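Local coordinates for protein putative metal-dependent hydrolase (Parabacteroides distasonis ATCC 8503, PDB 3KL7) that binds two zinc ions in a metallo-beta-lactamase-type fold and is probably a metal-dependent hydrolase, its substrate not established, at residues Phe22-Gly27 with Thr151-Arg156; Val51-Glu56 with Asp67-Thr72; Tyr130-Gly135 with Thr163-Glu168; Ala178-Asn183 with Lys203-Tyr208. All coordinates share one frame; numbering follows the deposited sequence.

Interaction 1: Phe22-Gly27 with Thr151-Arg156; sequences FKTKSG and TFDGLR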
loop_
_atom_site.group_PDB
_atom_site.type_symbol
_atom_site.label_atom_id
_atom_site.label_comp_id
_atom_site.label_asym_id
_atom_site.label_seq_id
_atom_site.Cartn_x
_atom_site.Cartn_y
_atom_site.Cartn_z
ATOM N N PHE A 22 3.310 0.467 -15.845
ATOM C CA PHE A 22 4.610 1.080 -15.742
ATOM C C PHE A 22 5.672 0.151 -16.337
ATOM O O PHE A 22 5.546 -1.067 -16.279
ATOM C CB PHE A 22 4.909 1.394 -14.262
ATOM C CG PHE A 22 3.891 2.263 -13.637
ATOM C CD1 PHE A 22 2.714 1.732 -13.153
ATOM C CD2 PHE A 22 4.074 3.611 -13.572
ATOM C CE1 PHE A 22 1.741 2.554 -12.582
ATOM C CE2 PHE A 22 3.116 4.431 -13.010
ATOM C CZ PHE A 22 1.951 3.890 -12.510
ATOM N N LYS A 23 6.698 0.735 -16.914
ATOM C CA LYS A 23 7.794 -0.030 -17.472
ATOM C C LYS A 23 8.975 0.068 -16.532
ATOM O O LYS A 23 9.210 1.109 -15.964
ATOM C CB LYS A 23 8.152 0.496 -18.874
ATOM C CG LYS A 23 7.135 0.059 -19.983
ATOM C CD LYS A 23 7.203 -1.479 -20.249
ATOM C CE LYS A 23 6.229 -1.948 -21.355
ATOM N NZ LYS A 23 4.747 -1.864 -20.977
ATOM N N THR A 24 9.687 -1.042 -16.332
ATOM C CA THR A 24 10.909 -1.060 -15.484
ATOM C C THR A 24 12.137 -0.851 -16.393
ATOM O O THR A 24 11.985 -0.738 -17.594
ATOM C CB THR A 24 11.051 -2.385 -14.749
ATOM O OG1 THR A 24 11.406 -3.409 -15.684
ATOM C CG2 THR A 24 9.734 -2.771 -14.029
ATOM N N LYS A 25 13.349 -0.808 -15.820
ATOM C CA LYS A 25 14.547 -0.477 -16.639
ATOM C C LYS A 25 14.856 -1.508 -17.723
ATOM O O LYS A 25 15.420 -1.162 -18.758
ATOM C CB LYS A 25 15.812 -0.207 -15.771
ATOM C CG LYS A 25 15.938 -1.058 -14.541
ATOM C CD LYS A 25 17.357 -1.040 -13.949
ATOM C CE LYS A 25 17.446 -1.950 -12.688
ATOM N NZ LYS A 25 18.803 -2.076 -12.178
ATOM N N SER A 26 14.487 -2.767 -17.502
ATOM C CA SER A 26 14.802 -3.808 -18.479
ATOM C C SER A 26 13.660 -4.013 -19.487
ATOM O O SER A 26 13.771 -4.818 -20.380
ATOM C CB SER A 26 15.148 -5.125 -17.786
ATOM O OG SER A 26 13.989 -5.743 -17.241
ATOM N N GLY A 27 12.570 -3.275 -19.312
ATOM C CA GLY A 27 11.457 -3.319 -20.229
ATOM C C GLY A 27 10.271 -4.113 -19.720
ATOM O O GLY A 27 9.293 -4.281 -20.428
ATOM N N THR A 151 10.043 -3.391 -4.636
ATOM C CA THR A 151 10.940 -3.055 -5.722
ATOM C C THR A 151 10.874 -4.129 -6.818
ATOM O O THR A 151 11.099 -5.292 -6.556
ATOM C CB THR A 151 12.399 -2.891 -5.217
ATOM O OG1 THR A 151 12.434 -1.925 -4.135
ATOM C CG2 THR A 151 13.324 -2.430 -6.369
ATOM N N PHE A 152 10.513 -3.707 -8.037
ATOM C CA PHE A 152 10.501 -4.573 -9.205
ATOM C C PHE A 152 11.534 -4.025 -10.211
ATOM O O PHE A 152 11.327 -2.966 -10.781
ATOM C CB PHE A 152 9.126 -4.554 -9.877
ATOM C CG PHE A 152 7.962 -4.754 -8.936
ATOM C CD1 PHE A 152 7.393 -3.670 -8.267
ATOM C CD2 PHE A 152 7.422 -6.011 -8.741
ATOM C CE1 PHE A 152 6.299 -3.855 -7.412
ATOM C CE2 PHE A 152 6.335 -6.205 -7.873
ATOM C CZ PHE A 152 5.772 -5.131 -7.221
ATOM N N ASP A 153 12.647 -4.729 -10.396
ATOM C CA ASP A 153 13.627 -4.356 -11.421
ATOM C C ASP A 153 13.905 -2.826 -11.384
ATOM O O ASP A 153 13.878 -2.154 -12.401
ATOM C CB ASP A 153 13.085 -4.787 -12.804
ATOM C CG ASP A 153 14.091 -4.608 -13.926
ATOM O OD1 ASP A 153 15.315 -4.639 -13.668
ATOM O OD2 ASP A 153 13.647 -4.458 -15.087
ATOM N N GLY A 154 14.140 -2.294 -10.185
ATOM C CA GLY A 154 14.482 -0.871 -10.023
ATOM C C GLY A 154 13.288 0.060 -9.786
ATOM O O GLY A 154 13.464 1.182 -9.330
ATOM N N LEU A 155 12.077 -0.397 -10.105
ATOM C CA LEU A 155 10.881 0.422 -9.907
ATOM C C LEU A 155 10.413 0.248 -8.480
ATOM O O LEU A 155 10.055 -0.851 -8.087
ATOM C CB LEU A 155 9.776 -0.011 -10.873
ATOM C CG LEU A 155 8.526 0.847 -10.892
ATOM C CD1 LEU A 155 8.802 2.114 -11.612
ATOM C CD2 LEU A 155 7.405 0.100 -11.569
ATOM N N ARG A 156 10.417 1.341 -7.709
ATOM C CA ARG A 156 10.064 1.294 -6.274
ATOM C C ARG A 156 8.676 1.844 -6.000
ATOM O O ARG A 156 8.382 2.978 -6.301
ATOM C CB ARG A 156 11.123 2.039 -5.432
ATOM C CG ARG A 156 12.496 1.306 -5.425
ATOM C CD ARG A 156 13.685 2.173 -4.971
ATOM N NE ARG A 156 13.548 2.762 -3.628
ATOM C CZ ARG A 156 13.574 2.073 -2.479
ATOM N NH1 ARG A 156 13.686 0.762 -2.475
ATOM N NH2 ARG A 156 13.469 2.708 -1.333
HETATM O O HOH W 1 13.203 0.432 -12.978
#

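Interaction 2: Val51-Glu56 with Asp67-Thr72; sequences VDPVSE and DIILIT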
loop_
_atom_site.group_PDB
_atom_site.type_symbol
_atom_site.label_atom_id
_atom_site.label_comp_id
_atom_site.label_asym_id
_atom_site.label_seq_id
_atom_site.Cartn_x
_atom_site.Cartn_y
_atom_site.Cartn_z
ATOM N N VAL A 51 -2.670 -6.786 -2.325
ATOM C CA VAL A 51 -2.413 -5.994 -1.141
ATOM C C VAL A 51 -3.716 -5.729 -0.379
ATOM O O VAL A 51 -4.688 -5.223 -0.946
ATOM C CB VAL A 51 -1.802 -4.638 -1.526
ATOM C CG1 VAL A 51 -1.448 -3.809 -0.262
ATOM C CG2 VAL A 51 -0.597 -4.846 -2.411
ATOM N N ASP A 52 -3.719 -6.054 0.909
ATOM C CA ASP A 52 -4.883 -5.807 1.793
ATOM C C ASP A 52 -6.217 -6.146 1.098
ATOM O O ASP A 52 -7.132 -5.311 1.043
ATOM C CB ASP A 52 -4.902 -4.345 2.272
ATOM C CG ASP A 52 -3.668 -3.972 3.166
ATOM O OD1 ASP A 52 -2.951 -4.885 3.646
ATOM O OD2 ASP A 52 -3.435 -2.741 3.391
ATOM N N PRO A 53 -6.341 -7.383 0.572
ATOM C CA PRO A 53 -7.564 -7.758 -0.135
ATOM C C PRO A 53 -8.745 -7.884 0.815
ATOM O O PRO A 53 -8.638 -8.560 1.867
ATOM C CB PRO A 53 -7.215 -9.110 -0.727
ATOM C CG PRO A 53 -6.240 -9.699 0.265
ATOM C CD PRO A 53 -5.420 -8.521 0.720
ATOM N N VAL A 54 -9.867 -7.253 0.446
ATOM C CA VAL A 54 -11.035 -7.157 1.316
ATOM C C VAL A 54 -12.322 -7.441 0.499
ATOM O O VAL A 54 -12.636 -6.730 -0.459
ATOM C CB VAL A 54 -11.109 -5.751 1.965
ATOM C CG1 VAL A 54 -12.475 -5.532 2.662
ATOM C CG2 VAL A 54 -9.958 -5.553 2.942
ATOM N N SER A 55 -13.052 -8.481 0.895
ATOM C CA SER A 55 -14.177 -9.002 0.093
ATOM C C SER A 55 -15.337 -8.028 -0.097
ATOM O O SER A 55 -16.114 -8.165 -1.027
ATOM C CB SER A 55 -14.693 -10.318 0.698
ATOM O OG SER A 55 -15.059 -10.150 2.033
ATOM N N GLU A 56 -15.445 -7.049 0.779
ATOM C CA GLU A 56 -16.484 -6.042 0.666
ATOM C C GLU A 56 -16.308 -5.180 -0.607
ATOM O O GLU A 56 -17.273 -4.615 -1.107
ATOM C CB GLU A 56 -16.465 -5.149 1.898
ATOM C CG GLU A 56 -17.731 -4.333 2.108
ATOM C CD GLU A 56 -17.451 -3.001 2.829
ATOM O OE1 GLU A 56 -16.356 -2.872 3.466
ATOM O OE2 GLU A 56 -18.315 -2.082 2.751
ATOM N N ASP A 67 0.056 -15.035 -6.133
ATOM C CA ASP A 67 1.359 -15.588 -5.808
ATOM C C ASP A 67 1.797 -15.025 -4.457
ATOM O O ASP A 67 2.502 -15.689 -3.687
ATOM C CB ASP A 67 2.377 -15.223 -6.878
ATOM C CG ASP A 67 2.131 -15.951 -8.190
ATOM O OD1 ASP A 67 2.408 -17.158 -8.252
ATOM O OD2 ASP A 67 1.662 -15.307 -9.162
ATOM N N ILE A 68 1.362 -13.804 -4.172
ATOM C CA ILE A 68 1.733 -13.123 -2.955
ATOM C C ILE A 68 0.585 -12.307 -2.422
ATOM O O ILE A 68 -0.094 -11.626 -3.191
ATOM C CB ILE A 68 2.929 -12.162 -3.196
ATOM C CG1 ILE A 68 4.140 -12.960 -3.712
ATOM C CG2 ILE A 68 3.294 -11.397 -1.888
ATOM C CD1 ILE A 68 5.305 -12.089 -4.104
ATOM N N ILE A 69 0.368 -12.372 -1.092
ATOM C CA ILE A 69 -0.596 -11.498 -0.412
ATOM C C ILE A 69 0.125 -10.695 0.652
ATOM O O ILE A 69 0.760 -11.251 1.551
ATOM C CB ILE A 69 -1.778 -12.305 0.234
ATOM C CG1 ILE A 69 -2.507 -13.144 -0.856
ATOM C CG2 ILE A 69 -2.787 -11.321 0.997
ATOM C CD1 ILE A 69 -3.498 -14.141 -0.322
ATOM N N LEU A 70 0.044 -9.383 0.526
ATOM C CA LEU A 70 0.663 -8.453 1.463
ATOM C C LEU A 70 -0.411 -7.880 2.398
ATOM O O LEU A 70 -1.378 -7.292 1.926
ATOM C CB LEU A 70 1.258 -7.273 0.695
ATOM C CG LEU A 70 2.734 -7.166 0.500
ATOM C CD1 LEU A 70 3.472 -7.295 1.849
ATOM C CD2 LEU A 70 3.191 -8.216 -0.479
ATOM N N ILE A 71 -0.226 -8.018 3.696
ATOM C CA ILE A 71 -1.101 -7.337 4.659
ATOM C C ILE A 71 -0.337 -6.255 5.420
ATOM O O ILE A 71 0.702 -6.535 6.040
ATOM C CB ILE A 71 -1.706 -8.301 5.679
ATOM C CG1 ILE A 71 -2.363 -9.483 4.979
ATOM C CG2 ILE A 71 -2.722 -7.556 6.566
ATOM C CD1 ILE A 71 -3.343 -9.083 3.886
ATOM N N THR A 72 -0.850 -5.018 5.378
ATOM C CA THR A 72 -0.222 -3.883 6.115
ATOM C C THR A 72 -0.542 -3.920 7.628
ATOM O O THR A 72 0.348 -3.695 8.468
ATOM C CB THR A 72 -0.695 -2.538 5.566
ATOM O OG1 THR A 72 -2.123 -2.470 5.640
ATOM C CG2 THR A 72 -0.239 -2.344 4.117
#

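Interaction 3: Tyr130-Gly135 with Thr163-Glu168; sequences YNTTPG and TEDIPE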
loop_
_atom_site.group_PDB
_atom_site.type_symbol
_atom_site.label_atom_id
_atom_site.label_comp_id
_atom_site.label_asym_id
_atom_site.label_seq_id
_atom_site.Cartn_x
_atom_site.Cartn_y
_atom_site.Cartn_z
ATOM N N TYR A 130 2.094 4.796 11.310
ATOM C CA TYR A 130 1.408 5.080 12.605
ATOM C C TYR A 130 0.893 6.521 12.711
ATOM O O TYR A 130 1.264 7.407 11.911
ATOM C CB TYR A 130 2.345 4.810 13.783
ATOM C CG TYR A 130 3.603 5.662 13.771
ATOM C CD1 TYR A 130 4.711 5.288 13.008
ATOM C CD2 TYR A 130 3.684 6.840 14.520
ATOM C CE1 TYR A 130 5.865 6.060 12.985
ATOM C CE2 TYR A 130 4.825 7.619 14.505
ATOM C CZ TYR A 130 5.924 7.224 13.728
ATOM O OH TYR A 130 7.078 7.998 13.706
ATOM N N ASN A 131 0.045 6.753 13.709
ATOM C CA ASN A 131 -0.573 8.056 13.920
ATOM C C ASN A 131 0.319 8.929 14.768
ATOM O O ASN A 131 0.965 8.454 15.700
ATOM C CB ASN A 131 -1.938 7.888 14.598
ATOM C CG ASN A 131 -3.009 7.367 13.643
ATOM O OD1 ASN A 131 -3.294 6.150 13.600
ATOM N ND2 ASN A 131 -3.606 8.280 12.857
ATOM N N THR A 132 0.357 10.212 14.450
ATOM C CA THR A 132 1.176 11.156 15.213
ATOM C C THR A 132 0.307 12.097 16.083
ATOM O O THR A 132 0.776 12.625 17.082
ATOM C CB THR A 132 2.033 11.963 14.286
ATOM O OG1 THR A 132 1.195 12.614 13.324
ATOM C CG2 THR A 132 3.020 11.041 13.544
ATOM N N THR A 133 -0.963 12.283 15.698
ATOM C CA THR A 133 -1.876 13.168 16.444
ATOM C C THR A 133 -2.171 12.604 17.842
ATOM O O THR A 133 -2.532 11.438 17.984
ATOM C CB THR A 133 -3.227 13.361 15.687
ATOM O OG1 THR A 133 -2.971 13.853 14.387
ATOM C CG2 THR A 133 -4.120 14.329 16.409
ATOM N N PRO A 134 -2.019 13.435 18.874
ATOM C CA PRO A 134 -2.291 12.963 20.234
ATOM C C PRO A 134 -3.640 12.264 20.321
ATOM O O PRO A 134 -4.616 12.771 19.805
ATOM C CB PRO A 134 -2.302 14.260 21.055
ATOM C CG PRO A 134 -1.433 15.189 20.313
ATOM C CD PRO A 134 -1.637 14.860 18.850
ATOM N N GLY A 135 -3.678 11.096 20.947
ATOM C CA GLY A 135 -4.930 10.348 21.096
ATOM C C GLY A 135 -5.271 9.393 19.935
ATOM O O GLY A 135 -6.138 8.509 20.083
ATOM N N THR A 163 -1.334 5.577 8.103
ATOM C CA THR A 163 -0.322 6.373 8.790
ATOM C C THR A 163 -0.646 7.866 8.700
ATOM O O THR A 163 -1.509 8.277 7.955
ATOM C CB THR A 163 1.056 6.126 8.163
ATOM O OG1 THR A 163 2.070 6.887 8.861
ATOM C CG2 THR A 163 1.043 6.501 6.670
ATOM N N GLU A 164 0.045 8.662 9.476
ATOM C CA GLU A 164 0.009 10.103 9.306
ATOM C C GLU A 164 1.351 10.539 8.710
ATOM O O GLU A 164 2.161 9.685 8.295
ATOM C CB GLU A 164 -0.319 10.810 10.659
ATOM C CG GLU A 164 -1.850 10.925 10.907
ATOM C CD GLU A 164 -2.212 11.540 12.245
ATOM O OE1 GLU A 164 -2.065 10.842 13.275
ATOM O OE2 GLU A 164 -2.677 12.726 12.259
ATOM N N ASP A 165 1.590 11.846 8.636
ATOM C CA ASP A 165 2.826 12.361 8.027
ATOM C C ASP A 165 3.992 12.200 8.980
ATOM O O ASP A 165 4.509 13.174 9.530
ATOM C CB ASP A 165 2.664 13.831 7.614
ATOM C CG ASP A 165 2.171 14.720 8.768
ATOM O OD1 ASP A 165 1.286 14.276 9.527
ATOM O OD2 ASP A 165 2.669 15.862 8.900
ATOM N N ILE A 166 4.421 10.963 9.158
ATOM C CA ILE A 166 5.439 10.641 10.150
ATOM C C ILE A 166 6.825 11.073 9.673
ATOM O O ILE A 166 7.064 11.153 8.461
ATOM C CB ILE A 166 5.424 9.134 10.488
ATOM C CG1 ILE A 166 5.678 8.269 9.220
ATOM C CG2 ILE A 166 4.119 8.765 11.123
ATOM C CD1 ILE A 166 5.934 6.806 9.531
ATOM N N PRO A 167 7.752 11.362 10.632
ATOM C CA PRO A 167 9.093 11.880 10.294
ATOM C C PRO A 167 9.974 10.890 9.542
ATOM O O PRO A 167 10.934 11.300 8.883
ATOM C CB PRO A 167 9.712 12.220 11.675
ATOM C CG PRO A 167 8.998 11.389 12.632
ATOM C CD PRO A 167 7.578 11.220 12.093
ATOM N N GLU A 168 9.657 9.605 9.644
ATOM C CA GLU A 168 10.406 8.581 8.947
ATOM C C GLU A 168 10.190 8.632 7.434
ATOM O O GLU A 168 10.908 7.992 6.685
ATOM C CB GLU A 168 10.036 7.179 9.460
ATOM C CG GLU A 168 10.660 6.812 10.793
ATOM C CD GLU A 168 9.740 7.066 11.971
ATOM O OE1 GLU A 168 8.839 7.943 11.878
ATOM O OE2 GLU A 168 9.922 6.384 13.002
#

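Interaction 4: Ala178-Asn183 with Lys203-Tyr208; sequences AFLPVN and KILYPY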
loop_
_atom_site.group_PDB
_atom_site.type_symbol
_atom_site.label_atom_id
_atom_site.label_comp_id
_atom_site.label_asym_id
_atom_site.label_seq_id
_atom_site.Cartn_x
_atom_site.Cartn_y
_atom_site.Cartn_z
ATOM N N ALA A 178 3.922 6.134 -5.150
ATOM C CA ALA A 178 3.543 6.095 -3.756
ATOM C C ALA A 178 2.066 6.134 -3.592
ATOM O O ALA A 178 1.374 6.849 -4.289
ATOM C CB ALA A 178 4.211 7.261 -2.968
ATOM N N PHE A 179 1.588 5.349 -2.651
ATOM C CA PHE A 179 0.225 5.394 -2.223
ATOM C C PHE A 179 0.190 5.907 -0.801
ATOM O O PHE A 179 0.734 5.280 0.096
ATOM C CB PHE A 179 -0.412 3.987 -2.306
ATOM C CG PHE A 179 -0.497 3.444 -3.720
ATOM C CD1 PHE A 179 0.618 2.877 -4.328
ATOM C CD2 PHE A 179 -1.668 3.525 -4.434
ATOM C CE1 PHE A 179 0.547 2.399 -5.614
ATOM C CE2 PHE A 179 -1.740 3.053 -5.721
ATOM C CZ PHE A 179 -0.635 2.493 -6.313
ATOM N N LEU A 180 -0.448 7.061 -0.606
ATOM C CA LEU A 180 -0.648 7.644 0.734
ATOM C C LEU A 180 -2.135 7.686 1.089
ATOM O O LEU A 180 -2.983 8.000 0.220
ATOM C CB LEU A 180 -0.082 9.064 0.779
ATOM C CG LEU A 180 1.417 9.136 0.552
ATOM C CD1 LEU A 180 1.910 10.614 0.543
ATOM C CD2 LEU A 180 2.151 8.295 1.616
ATOM N N PRO A 181 -2.470 7.370 2.367
ATOM C CA PRO A 181 -3.851 7.350 2.888
ATOM C C PRO A 181 -4.347 8.708 3.336
ATOM O O PRO A 181 -3.675 9.381 4.112
ATOM C CB PRO A 181 -3.743 6.424 4.101
ATOM C CG PRO A 181 -2.378 6.625 4.576
ATOM C CD PRO A 181 -1.537 6.764 3.331
ATOM N N VAL A 182 -5.538 9.087 2.872
ATOM C CA VAL A 182 -6.047 10.418 3.079
ATOM C C VAL A 182 -7.529 10.383 3.512
ATOM O O VAL A 182 -8.431 10.805 2.754
ATOM C CB VAL A 182 -5.899 11.279 1.767
ATOM C CG1 VAL A 182 -6.109 12.737 2.056
ATOM C CG2 VAL A 182 -4.492 11.034 1.075
ATOM N N ASN A 183 -7.784 9.874 4.719
ATOM C CA ASN A 183 -9.113 9.966 5.306
ATOM C C ASN A 183 -9.051 10.333 6.778
ATOM O O ASN A 183 -8.016 10.206 7.400
ATOM C CB ASN A 183 -9.942 8.678 5.071
ATOM C CG ASN A 183 -9.456 7.500 5.880
ATOM O OD1 ASN A 183 -8.275 7.400 6.225
ATOM N ND2 ASN A 183 -10.349 6.593 6.167
ATOM N N LYS A 203 7.742 10.365 -7.626
ATOM C CA LYS A 203 7.484 10.812 -8.939
ATOM C C LYS A 203 5.979 10.771 -9.218
ATOM O O LYS A 203 5.435 11.686 -9.799
ATOM C CB LYS A 203 8.256 9.978 -9.931
ATOM C CG LYS A 203 9.775 10.202 -9.855
ATOM C CD LYS A 203 10.525 9.079 -10.491
ATOM C CE LYS A 203 12.002 9.390 -10.619
ATOM N NZ LYS A 203 12.778 8.130 -10.879
ATOM N N ILE A 204 5.321 9.708 -8.774
ATOM C CA ILE A 204 3.887 9.534 -8.992
ATOM C C ILE A 204 3.207 9.274 -7.676
ATOM O O ILE A 204 3.680 8.470 -6.897
ATOM C CB ILE A 204 3.622 8.368 -9.964
ATOM C CG1 ILE A 204 4.058 8.781 -11.371
ATOM C CG2 ILE A 204 2.130 7.967 -9.944
ATOM C CD1 ILE A 204 4.460 7.664 -12.228
ATOM N N LEU A 205 2.094 9.980 -7.414
ATOM C CA LEU A 205 1.387 9.839 -6.131
ATOM C C LEU A 205 -0.059 9.488 -6.354
ATOM O O LEU A 205 -0.797 10.256 -6.955
ATOM C CB LEU A 205 1.478 11.150 -5.294
ATOM C CG LEU A 205 0.624 11.191 -3.965
ATOM C CD1 LEU A 205 1.174 10.233 -2.955
ATOM C CD2 LEU A 205 0.558 12.607 -3.357
ATOM N N TYR A 206 -0.464 8.325 -5.857
ATOM C CA TYR A 206 -1.873 7.942 -5.838
ATOM C C TYR A 206 -2.431 8.109 -4.419
ATOM O O TYR A 206 -2.158 7.270 -3.541
ATOM C CB TYR A 206 -2.051 6.460 -6.226
ATOM C CG TYR A 206 -1.765 6.113 -7.684
ATOM C CD1 TYR A 206 -2.736 6.250 -8.647
ATOM C CD2 TYR A 206 -0.524 5.613 -8.072
ATOM C CE1 TYR A 206 -2.483 5.926 -9.969
ATOM C CE2 TYR A 206 -0.266 5.284 -9.384
ATOM C CZ TYR A 206 -1.250 5.442 -10.329
ATOM O OH TYR A 206 -0.998 5.116 -11.643
ATOM N N PRO A 207 -3.224 9.166 -4.180
ATOM C CA PRO A 207 -3.954 9.132 -2.937
ATOM C C PRO A 207 -4.857 7.898 -2.879
ATOM O O PRO A 207 -5.546 7.584 -3.857
ATOM C CB PRO A 207 -4.806 10.409 -2.994
ATOM C CG PRO A 207 -4.772 10.839 -4.373
ATOM C CD PRO A 207 -3.492 10.387 -4.932
ATOM N N TYR A 208 -4.860 7.202 -1.753
ATOM C CA TYR A 208 -5.767 6.093 -1.595
ATOM C C TYR A 208 -6.340 6.032 -0.184
ATOM O O TYR A 208 -6.029 6.894 0.670
ATOM C CB TYR A 208 -5.099 4.778 -2.065
ATOM C CG TYR A 208 -4.234 3.998 -1.061
ATOM C CD1 TYR A 208 -3.593 4.627 0.016
ATOM C CD2 TYR A 208 -4.023 2.648 -1.238
ATOM C CE1 TYR A 208 -2.816 3.915 0.896
ATOM C CE2 TYR A 208 -3.243 1.921 -0.368
ATOM C CZ TYR A 208 -2.639 2.548 0.701
ATOM O OH TYR A 208 -1.858 1.801 1.576
#

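Interaction 1: Phe22-Gly27 with Thr151-Arg156
Three donors of Phe22-Gly27 converge on one oxygen, OD2 of Asp153. The hydroxyl of Thr24 comes in on the anti side, OG1 lying 2.5 Å from Asp153 OD2. The hydroxyl of Ser26 stands above the carboxylate plane, its OG also 2.5 Å from Asp153 OD2. The third is the backbone N of Ser26, on the syn side and 3.1 Å from Asp153 OD2. The carboxylate reaches them because CG of Asp153 lies anti to the backbone N (chi1 -173°), thrown outward from the type I' turn Phe152-Leu155 toward the type I turn Thr24-Gly27. Each turn is the bend of a hairpin, one in each sheet: strands 19-23 and 29-36, and strands 146-152 and 155-159.

A water adds an indirect link, donating to Asp153 O at 2.7 Å and accepting weakly from Lys25 N. The aliphatic part of Lys25 runs over the same turn, CG 3.2 Å from Asp153 O, while its NZ stays 4.6 Å from Asp153 OD1, beyond a salt bridge.

Apolar contact is slighter. Leu155 CD2 meets Phe22 CB at 3.9 Å, and Thr24 CG2 lies 4.2 Å from Leu155 CB; Leu30 of strand 29-36 also packs on Leu155.

With three donors on one oxygen, negative charge is probably drawn toward OD2, which would favour the ionised carboxylate and fix its rotation; the two hairpin ends are thus joined mainly by polar bonds.

Interaction 2: Val51-Glu56 with Asp67-Thr72
Asp52 OD2 accepts a hydrogen bond from Thr72 OG1 at 2.6 Å and, from outside the two segments, is also bonded to ND1 of His78, a zinc ligand. This lies at the C-terminal ends of parallel neighbours in one sheet of the metallo-beta-lactamase fold: strand 47-51 pairs with strand 68-71, after which the chain enters the His73, His75, Asp77, His78 zinc-binding loop. The carboxylate grips Thr72 with both oxygens, since OD1 accepts Thr72 N through its syn lone pair at 2.7 Å, while the hydroxyl meets OD2 on the syn side, 23° out of the carboxylate plane. The pincer holds the group's rotation, so that Asp52 probably orients His78 as a second-shell residue.

One step back, Asp52 N bonds to Leu70 O at 2.8 Å, nearly straight at the hydrogen (177°), beside the bridge between Val51 and Leu70. Asp52 has positive phi, and there the chain turns away from the strand into Pro53.

The Pro53 ring then lies across two isoleucine branches of the strand. Ile71, bent at its second torsion (chi2 -51°), brings CD1 back to 3.8 Å from Pro53 CD, and Ile69 CG2 touches the same CD at 3.9 Å.

Interaction 3: Tyr130-Gly135 with Thr163-Glu168
Glu164 OE1 receives three N-H groups from the loop opposite: Thr133 N at 3.0 Å, almost straight at 177°, Thr132 N at 2.8 Å, and Asn131 ND2. All three stand well out of the carboxylate plane, whereas OE1 lies close to the plane of the Asn131 amide. The other oxygen, Glu164 OE2, bonds NE2 of Gln192 in helix 190-200. Glu164 N in turn donates to Tyr130 O at 3.0 Å.

Beside this polar group, Ile166 CG2 sits over the centre of one face of the Tyr130 ring, 3.6 Å from its centroid, a CH-pi contact. The ring reaches Ile166 because CG lies between the backbone N and the carbonyl carbon (chi1 60°). The two segments are loops at the zinc-bearing edge of the metallo-beta-lactamase fold, following strands 123-128 and 155-159, the first leading toward the ligand His140, the second starting directly after the ligand Asp162.

At the far end of the ring, Tyr130 OH bonds the syn lone pair of Glu168 OE1 at 2.5 Å, ring and carboxylate planes 82° apart. Arg142 pairs with Glu168 OE2. Asn131 OD1 accepts from His140 ND1, so the amide, held by Glu164 and by Tyr186 O, probably positions that zinc ligand.

Interaction 4: Ala178-Asn183 with Lys203-Tyr208
This is a buried parallel strand pairing in the second sheet of the fold, where 178-181 runs beside 204-208 at an angle of 30°, their axes 4.6 Å apart at closest. Backbone bonds alternate across it, from Ala178 N to Ile204 O at 2.9 Å through to Val182 N to Tyr208 O at 3.1 Å. The middle one, from Leu180 N to Tyr206 O, is weak.

On the face of Phe179, Tyr206 and Tyr208 the side chains form an aromatic cluster. The rings of Phe179 and Tyr206 are nearly parallel, planes at 10°, but slid so far that they barely overlap; Phe179 CE2 instead rests against Tyr206 CB at 3.5 Å. Tyr208 behaves differently: with CG between the backbone N and the carbonyl carbon (chi1 86°), its ring lies back over strand 178-181 and takes Phe179 CB squarely over its centre, 3.8 Å from the centroid. Pro181 CD packs alongside, 4.0 Å from Tyr208 CE1. The hydroxyls are held elsewhere, Tyr206 OH by Asp20 and Arg230, Tyr208 OH by Gly161 N.

On the other face Leu180 CD1 meets Leu205 CD1 at 3.6 Å, and Val182 CG2 meets Pro207 CB at 4.1 Å, with helix 190-200 packing over Leu180, Val182 and Leu205.

Strand, helix and strand together make a beta-alpha-beta crossover of the metallo-beta-lactamase fold, and strand 204-208 leads straight into the zinc ligand His209.

Overall arrangement
Interaction 4 is a buried strand pairing and interaction 2 a buried strand end with the loop that leaves it, one in each sheet and on opposite sides of the chain's centre; interactions 1 and 3 lie nearer the surface and join turns or loops. Interaction 1 ties the two sheets together at a distance from the metal, whereas interactions 2 and 3, and the C-terminal end of interaction 4, border the zinc site. A carboxylate gathers several donors in interactions 1, 2 and 3, while interaction 4 relies on backbone bonds and aromatic packing. Interaction 1 touches interaction 4, Phe22 CZ lying 3.3 Å from Tyr206 OH, and interaction 3 meets it where Thr163 N approaches Pro181 CG.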